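Local atomic coordinates of computational Design of Enzyme (Synthetic construct, PDB entry 3TP4), a protein that is a computationally designed protein on a TIM-barrel scaffold of glycosyl hydrolase family 26, probably intended to carry an activated serine in a catalytic triad. Residues L131-V134 against G138-H141. Residues are numbered along the deposited sequence; the frame is centred on the assembly and turned at random.
Sequences LRAV and GSHH
The imidazole of His-141 meets the backbone end of the short helix 130-134 edge on: its ND1 donates a short hydrogen bond of 2.7 Å to the carbonyl O of Val-134. The bond is nearly straight, 173° at the hydrogen, and the oxygen lies almost exactly in the ring plane, although the donor is tilted 33° from the carbonyl plane. CG stands anti to the backbone N of His-141 (chi1 -172°), which swings the ring to this oxygen, and the CA of His-141 adds a CH...O contact to it. Since a carbonyl can only accept, ND1 must be protonated here. A leucine in place of His-141 would probably leave the Val-134 carbonyl without its side-chain donor and the helix end less firmly tied to the following turn.

One residue earlier, the Ala-133 carbonyl O sits against the type I beta turn Gly-138 to His-141. His-140 N donates to Ala-133 O at 2.9 Å, from above the carbonyl plane. With no side chain on Gly-138, its CA comes within 3.3 Å of Ala-133 O as a CH...O contact. Ala-133 CB packs on Ser-139 OG at 3.8 Å, a hydroxyl hydrogen-bonded to Asp-125, while Val-134 CG1 lies 4.4 Å from His-140 CB.

The pair tightly connects helices 130-134 and 141-157, with His-140 at the latter's N-cap position, between the parallel strands 107-113 and 168-174 of the TIM barrel; Leu-131 and Val-134 rest on Leu-196 of helix 190-207, and the His-141 ring meets Phe-199 of that same helix.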
# COMPACT_ATOMS: atom_id res chain seq x y z
N LEU A 131 4.83 5.13 -16.26
CA LEU A 131 4.94 3.84 -15.58
C LEU A 131 6.12 3.07 -16.19
O LEU A 131 7.03 2.65 -15.48
CB LEU A 131 3.64 3.04 -15.73
CG LEU A 131 3.49 1.76 -14.92
CD1 LEU A 131 3.74 2.01 -13.45
CD2 LEU A 131 2.10 1.17 -15.14
N ARG A 132 6.12 2.93 -17.51
CA ARG A 132 7.26 2.36 -18.23
C ARG A 132 8.60 3.02 -17.87
O ARG A 132 9.62 2.35 -17.77
CB ARG A 132 7.03 2.48 -19.74
CG ARG A 132 8.24 2.14 -20.61
CD ARG A 132 7.99 2.59 -22.05
NE ARG A 132 6.63 2.26 -22.49
CZ ARG A 132 6.08 2.70 -23.62
NH1 ARG A 132 6.77 3.49 -24.44
NH2 ARG A 132 4.84 2.34 -23.93
N ALA A 133 8.57 4.33 -17.69
CA ALA A 133 9.79 5.11 -17.51
C ALA A 133 10.55 4.82 -16.22
O ALA A 133 11.77 5.00 -16.17
CB ALA A 133 9.49 6.61 -17.62
N VAL A 134 9.84 4.41 -15.18
CA VAL A 134 10.47 4.17 -13.88
C VAL A 134 10.93 2.72 -13.70
O VAL A 134 11.66 2.41 -12.76
CB VAL A 134 9.56 4.59 -12.70
CG1 VAL A 134 9.24 6.08 -12.76
CG2 VAL A 134 8.28 3.76 -12.68
N GLY A 138 14.63 2.07 -17.59
CA GLY A 138 13.89 3.26 -17.97
C GLY A 138 14.63 4.57 -17.80
O GLY A 138 15.60 4.66 -17.04
N SER A 139 14.14 5.58 -18.50
CA SER A 139 14.73 6.91 -18.48
C SER A 139 14.70 7.53 -17.09
O SER A 139 15.52 8.38 -16.76
CB SER A 139 14.00 7.83 -19.46
OG SER A 139 12.66 8.05 -19.04
N HIS A 140 13.73 7.12 -16.27
CA HIS A 140 13.62 7.67 -14.93
C HIS A 140 13.80 6.63 -13.81
O HIS A 140 13.45 6.90 -12.67
CB HIS A 140 12.31 8.44 -14.76
CG HIS A 140 12.30 9.79 -15.41
ND1 HIS A 140 12.45 10.97 -14.69
CD2 HIS A 140 12.17 10.16 -16.71
CE1 HIS A 140 12.41 11.99 -15.53
NE2 HIS A 140 12.24 11.53 -16.75
N HIS A 141 14.34 5.46 -14.12
CA HIS A 141 14.53 4.44 -13.09
C HIS A 141 15.33 4.99 -11.89
O HIS A 141 15.00 4.73 -10.73
CB HIS A 141 15.21 3.19 -13.65
CG HIS A 141 15.27 2.05 -12.69
ND1 HIS A 141 14.15 1.49 -12.12
CD2 HIS A 141 16.33 1.36 -12.19
CE1 HIS A 141 14.51 0.51 -11.31
NE2 HIS A 141 15.82 0.41 -11.33